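Local coordinates for malonyl CoA-acyl carrier protein transacylase (PDB 4RR5), which catalyses the transfer of the malonyl group from malonyl-CoA to holo-acyl carrier protein, supplying malonyl-ACP for fatty acid biosynthesis, at residues E29-A34 and E67-D72; E36-S41 and T105-V110. One frame throughout, in Å; residues are numbered along the deposited sequence.

Interaction 1. Residues E29-A34 and E67-D72; sequences EKYQQA and EAILAD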
loop_
_atom_site.group_PDB
_atom_site.type_symbol
_atom_site.label_atom_id
_atom_site.label_comp_id
_atom_site.label_asym_id
_atom_site.label_seq_id
_atom_site.Cartn_x
_atom_site.Cartn_y
_atom_site.Cartn_z
ATOM N N GLU A 29 7.484 13.236 -17.922
ATOM C CA GLU A 29 6.406 14.171 -17.656
ATOM C C GLU A 29 5.901 14.092 -16.207
ATOM O O GLU A 29 5.969 15.071 -15.464
ATOM C CB GLU A 29 5.279 13.907 -18.662
ATOM C CG GLU A 29 3.935 14.537 -18.347
ATOM C CD GLU A 29 2.833 14.067 -19.300
ATOM O OE1 GLU A 29 3.145 13.462 -20.353
ATOM O OE2 GLU A 29 1.643 14.300 -18.994
ATOM N N LYS A 30 5.428 12.927 -15.787
ATOM C CA LYS A 30 4.889 12.800 -14.435
ATOM C C LYS A 30 5.912 13.092 -13.333
ATOM O O LYS A 30 5.557 13.631 -12.284
ATOM C CB LYS A 30 4.297 11.412 -14.232
ATOM C CG LYS A 30 3.041 11.227 -15.001
ATOM C CD LYS A 30 2.098 10.308 -14.280
ATOM C CE LYS A 30 0.704 10.495 -14.848
ATOM N NZ LYS A 30 0.769 10.431 -16.342
ATOM N N TYR A 31 7.171 12.748 -13.571
ATOM C CA TYR A 31 8.225 13.102 -12.635
ATOM C C TYR A 31 8.316 14.604 -12.476
ATOM O O TYR A 31 8.543 15.090 -11.375
ATOM C CB TYR A 31 9.589 12.550 -13.083
ATOM C CG TYR A 31 9.814 11.091 -12.730
ATOM C CD1 TYR A 31 9.309 10.558 -11.548
ATOM C CD2 TYR A 31 10.515 10.242 -13.592
ATOM C CE1 TYR A 31 9.507 9.224 -11.226
ATOM C CE2 TYR A 31 10.717 8.900 -13.278
ATOM C CZ TYR A 31 10.209 8.393 -12.091
ATOM O OH TYR A 31 10.389 7.056 -11.766
ATOM N N GLN A 32 8.146 15.336 -13.578
ATOM C CA GLN A 32 8.242 16.799 -13.542
ATOM C C GLN A 32 7.039 17.384 -12.827
ATOM O O GLN A 32 7.185 18.304 -12.025
ATOM C CB GLN A 32 8.367 17.386 -14.953
ATOM C CG GLN A 32 9.783 17.303 -15.523
ATOM C CD GLN A 32 9.844 17.507 -17.037
ATOM O OE1 GLN A 32 8.843 17.835 -17.685
ATOM N NE2 GLN A 32 11.027 17.308 -17.607
ATOM N N GLN A 33 5.857 16.840 -13.116
ATOM C CA GLN A 33 4.656 17.153 -12.351
ATOM C C GLN A 33 4.845 16.891 -10.863
ATOM O O GLN A 33 4.476 17.723 -10.036
ATOM C CB GLN A 33 3.468 16.339 -12.834
ATOM C CG GLN A 33 3.021 16.632 -14.229
ATOM C CD GLN A 33 1.786 15.833 -14.578
ATOM O OE1 GLN A 33 1.731 15.169 -15.620
ATOM N NE2 GLN A 33 0.783 15.883 -13.697
ATOM N N ALA A 34 5.389 15.726 -10.516
ATOM C CA ALA A 34 5.617 15.423 -9.112
ATOM C C ALA A 34 6.590 16.424 -8.506
ATOM O O ALA A 34 6.437 16.819 -7.352
ATOM C CB ALA A 34 6.131 14.009 -8.932
ATOM N N GLU A 67 4.379 4.107 -9.116
ATOM C CA GLU A 67 3.256 3.227 -9.390
ATOM C C GLU A 67 2.272 3.830 -10.402
ATOM O O GLU A 67 1.834 3.138 -11.328
ATOM C CB GLU A 67 2.560 2.860 -8.078
ATOM C CG GLU A 67 3.332 1.780 -7.302
ATOM C CD GLU A 67 2.888 1.599 -5.860
ATOM O OE1 GLU A 67 1.892 2.226 -5.434
ATOM O OE2 GLU A 67 3.541 0.809 -5.149
ATOM N N ALA A 68 1.938 5.112 -10.256
ATOM C CA ALA A 68 1.116 5.796 -11.263
ATOM C C ALA A 68 1.811 5.806 -12.631
ATOM O O ALA A 68 1.167 5.640 -13.655
ATOM C CB ALA A 68 0.796 7.208 -10.827
ATOM N N ILE A 69 3.129 5.970 -12.649
ATOM C CA ILE A 69 3.866 5.920 -13.909
ATOM C C ILE A 69 3.785 4.526 -14.523
ATOM O O ILE A 69 3.487 4.378 -15.703
ATOM C CB ILE A 69 5.348 6.346 -13.720
ATOM C CG1 ILE A 69 5.445 7.873 -13.667
ATOM C CG2 ILE A 69 6.242 5.792 -14.838
ATOM C CD1 ILE A 69 6.717 8.376 -13.112
ATOM N N LEU A 70 4.020 3.498 -13.718
ATOM C CA LEU A 70 3.890 2.122 -14.195
ATOM C C LEU A 70 2.488 1.807 -14.733
ATOM O O LEU A 70 2.351 1.154 -15.776
ATOM C CB LEU A 70 4.255 1.146 -13.081
ATOM C CG LEU A 70 5.762 1.048 -12.886
ATOM C CD1 LEU A 70 6.074 0.294 -11.600
ATOM C CD2 LEU A 70 6.419 0.398 -14.113
ATOM N N ALA A 71 1.451 2.283 -14.042
ATOM C CA ALA A 71 0.085 2.073 -14.502
ATOM C C ALA A 71 -0.147 2.679 -15.887
ATOM O O ALA A 71 -0.787 2.072 -16.753
ATOM C CB ALA A 71 -0.897 2.656 -13.508
ATOM N N ASP A 72 0.362 3.886 -16.096
ATOM C CA ASP A 72 0.173 4.541 -17.378
ATOM C C ASP A 72 1.025 3.889 -18.459
ATOM O O ASP A 72 0.625 3.836 -19.616
ATOM C CB ASP A 72 0.494 6.019 -17.268
ATOM C CG ASP A 72 -0.507 6.749 -16.426
ATOM O OD1 ASP A 72 -1.592 6.189 -16.187
ATOM O OD2 ASP A 72 -0.227 7.879 -16.005
#

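Interaction 2. Residues E36-S41 and T105-V110; sequences EILGWS and TGLQLV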
loop_
_atom_site.group_PDB
_atom_site.type_symbol
_atom_site.label_atom_id
_atom_site.label_comp_id
_atom_site.label_asym_id
_atom_site.label_seq_id
_atom_site.Cartn_x
_atom_site.Cartn_y
_atom_site.Cartn_z
ATOM N N GLU A 36 7.135 19.676 -9.279
ATOM C CA GLU A 36 6.479 20.955 -8.992
ATOM C C GLU A 36 5.521 20.846 -7.811
ATOM O O GLU A 36 5.473 21.742 -6.983
ATOM C CB GLU A 36 5.720 21.492 -10.214
ATOM C CG GLU A 36 4.973 20.430 -10.986
ATOM C CD GLU A 36 3.775 20.945 -11.775
ATOM O OE1 GLU A 36 2.626 20.779 -11.290
ATOM O OE2 GLU A 36 3.979 21.492 -12.886
ATOM N N ILE A 37 4.768 19.753 -7.729
ATOM C CA ILE A 37 3.835 19.531 -6.621
ATOM C C ILE A 37 4.532 19.308 -5.271
ATOM O O ILE A 37 4.084 19.797 -4.235
ATOM C CB ILE A 37 2.932 18.318 -6.916
ATOM C CG1 ILE A 37 2.022 18.616 -8.104
ATOM C CG2 ILE A 37 2.107 17.921 -5.693
ATOM C CD1 ILE A 37 1.434 17.365 -8.727
ATOM N N LEU A 38 5.628 18.560 -5.281
ATOM C CA LEU A 38 6.276 18.157 -4.035
ATOM C C LEU A 38 7.363 19.119 -3.592
ATOM O O LEU A 38 7.691 19.183 -2.414
ATOM C CB LEU A 38 6.901 16.769 -4.175
ATOM C CG LEU A 38 6.037 15.523 -4.269
ATOM C CD1 LEU A 38 6.902 14.410 -4.794
ATOM C CD2 LEU A 38 5.498 15.156 -2.903
ATOM N N GLY A 39 7.955 19.828 -4.544
ATOM C CA GLY A 39 9.083 20.688 -4.248
ATOM C C GLY A 39 10.423 19.973 -4.218
ATOM O O GLY A 39 11.439 20.561 -3.841
ATOM N N TRP A 40 10.430 18.702 -4.612
ATOM C CA TRP A 40 11.670 17.945 -4.720
ATOM C C TRP A 40 11.506 16.821 -5.723
ATOM O O TRP A 40 10.397 16.365 -5.986
ATOM C CB TRP A 40 12.113 17.391 -3.358
ATOM C CG TRP A 40 11.031 16.751 -2.513
ATOM C CD1 TRP A 40 10.260 17.368 -1.575
ATOM C CD2 TRP A 40 10.622 15.373 -2.521
ATOM N NE1 TRP A 40 9.397 16.469 -1.001
ATOM C CE2 TRP A 40 9.591 15.238 -1.568
ATOM C CE3 TRP A 40 11.013 14.246 -3.254
ATOM C CZ2 TRP A 40 8.955 14.023 -1.317
ATOM C CZ3 TRP A 40 10.382 13.036 -2.999
ATOM C CH2 TRP A 40 9.370 12.935 -2.034
ATOM N N SER A 41 12.619 16.381 -6.295
ATOM C CA SER A 41 12.589 15.385 -7.353
ATOM C C SER A 41 12.436 13.963 -6.821
ATOM O O SER A 41 13.218 13.515 -5.971
ATOM C CB SER A 41 13.857 15.487 -8.189
ATOM O OG SER A 41 13.961 14.388 -9.072
ATOM N N THR A 105 -4.039 15.341 -7.882
ATOM C CA THR A 105 -4.871 15.322 -6.671
ATOM C C THR A 105 -4.371 14.224 -5.751
ATOM O O THR A 105 -4.268 14.402 -4.543
ATOM C CB THR A 105 -6.388 15.074 -6.968
ATOM O OG1 THR A 105 -6.900 16.074 -7.862
ATOM C CG2 THR A 105 -7.199 15.091 -5.687
ATOM N N GLY A 106 -4.049 13.088 -6.353
ATOM C CA GLY A 106 -3.584 11.939 -5.609
ATOM C C GLY A 106 -2.267 12.191 -4.915
ATOM O O GLY A 106 -2.105 11.818 -3.756
ATOM N N LEU A 107 -1.332 12.821 -5.622
ATOM C CA LEU A 107 -0.017 13.096 -5.068
ATOM C C LEU A 107 -0.146 14.058 -3.896
ATOM O O LEU A 107 0.505 13.877 -2.869
ATOM C CB LEU A 107 0.918 13.665 -6.143
ATOM C CG LEU A 107 2.372 13.892 -5.713
ATOM C CD1 LEU A 107 2.910 12.714 -4.901
ATOM C CD2 LEU A 107 3.232 14.108 -6.929
ATOM N N GLN A 108 -1.003 15.067 -4.029
ATOM C CA GLN A 108 -1.204 15.997 -2.920
ATOM C C GLN A 108 -1.768 15.278 -1.679
ATOM O O GLN A 108 -1.305 15.515 -0.556
ATOM C CB GLN A 108 -2.114 17.156 -3.335
ATOM C CG GLN A 108 -2.114 18.326 -2.327
ATOM C CD GLN A 108 -0.709 18.889 -2.018
ATOM O OE1 GLN A 108 -0.354 19.098 -0.852
ATOM N NE2 GLN A 108 0.072 19.158 -3.061
ATOM N N LEU A 109 -2.730 14.376 -1.883
ATOM C CA LEU A 109 -3.238 13.548 -0.788
ATOM C C LEU A 109 -2.143 12.709 -0.143
ATOM O O LEU A 109 -2.011 12.675 1.082
ATOM C CB LEU A 109 -4.366 12.636 -1.282
ATOM C CG LEU A 109 -5.631 13.399 -1.665
ATOM C CD1 LEU A 109 -6.606 12.504 -2.376
ATOM C CD2 LEU A 109 -6.240 13.981 -0.396
ATOM N N VAL A 110 -1.351 12.032 -0.969
ATOM C CA VAL A 110 -0.295 11.179 -0.464
ATOM C C VAL A 110 0.721 11.995 0.323
ATOM O O VAL A 110 1.178 11.589 1.402
ATOM C CB VAL A 110 0.375 10.445 -1.606
ATOM C CG1 VAL A 110 1.715 9.867 -1.161
ATOM C CG2 VAL A 110 -0.563 9.356 -2.127
#

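Interaction 1. Residues E29-A34 and E67-D72
Ile69 sets its CD1 methyl over one face of the Tyr31 ring, a CH-pi contact in which the methyl lies 3.6 Å from the ring centroid and 18° off the normal. The methyl is displaced toward the rim, and the nearest ring atom is CE1, 3.5 Å from Ile69 CD1. With CG1 anti to the carbonyl carbon and chi2 at 163°, the CG1-CD1 branch of Ile69 extends across the gap, crossing the tyrosine at about a right angle. The same branch runs past Lys30 in the opposite sense, Ile69 CG1 lying 3.8 Å from Lys30 CB. Beyond this apolar step, Lys30 bends at chi2 and again at chi4 to bring NZ within 2.8 Å of Asp72 OD2, a salt bridge that meets the oxygen nearly along its C-O axis. Asp72 OD2 is also hydrogen-bonded to Tyr96 OH, so this one oxygen has two partners at the partly exposed margin. Tyr31 OH is tied to the carbonyl oxygen of Gly18, which restrains the ring that receives the methyl. The two helical segments run nearly antiparallel, at 153°; their axes approach to 10.5 Å, with Lys30 and Ile69 closest in backbone register. The contact thus joins helix 25-38 to helix 56-76 through an apolar Ile69-Tyr31 contact and a Lys30-Asp72 salt bridge at its edge. Helix 103-119 covers one flank, where Phe103 touches both Lys30 and Ala68, while Val42 and Val43 of helix 42-46 pack on Tyr31.

Interaction 2. Residues E36-S41 and T105-V110
The backbones come closest at Ile37 and Gln108, whose CA atoms are 7.2 Å apart, where the final turn of helix 25-38 meets helix 103-119. This is helix-to-helix packing within the acyl transferase domain of the FabD family, away from the probable catalytic residues Ser88 and His188, and no hydrogen bond crosses between the two segments. Leu107 is the central apolar side chain. Its CG stands anti to the backbone N (chi1 -175°), which carries the two methyls toward Ile37 and Leu38. Leu107 CG packs 4.0 Å from Ile37 CG2, and the CD2 methyl of Leu107 reaches both neighbours, lying 4.1 Å from both Ile37 CD1 and Leu38 CG. The other methyl, Leu107 CD1, meets Leu38 CD2 at 4.1 Å, the two leucines crossing at about a right angle. Leu38 starts off to one flank, but its branched end swings nearer to the partner helix. Pro61 of helix 56-76 touches both Leu38 and Leu107, and Val65 adds to the cover on Leu107, so a third helix also packs against these leucines. Just beyond, helix 25-38 ends: Gly39 has positive phi (84°) and turns the chain away, Trp40 takes the CB of Leu38 against one ring face, and Ser41 serves as N-cap of helix 42-46, its OG accepting from Glu44 N. At the exposed margin Gln108 folds back at chi2 (55°), laying its amide beside the isoleucine in a plain van der Waals contact, with Gln108 NE2 3.5 Å from Ile37 CG2.

Interactions 1 and 2 follow one another along helix 25-38: residues 29-34 pack on helix 56-76, and Ile37 and Leu38 in its last turn pack on helix 103-119. Their centres are about 11 Å apart, and they meet directly where Ala34 CA lies 3.5 Å from Leu107 CD2. Along the chain the segments alternate, in the order 29-34, 36-41, 67-72, 105-110, so the two connections cross. Helix 25-38 is thereby joined to two later helices of the same acyl transferase domain. Both contacts lie on the same side of the chain's centre, about 17 Å from it and away from the probable catalytic residues.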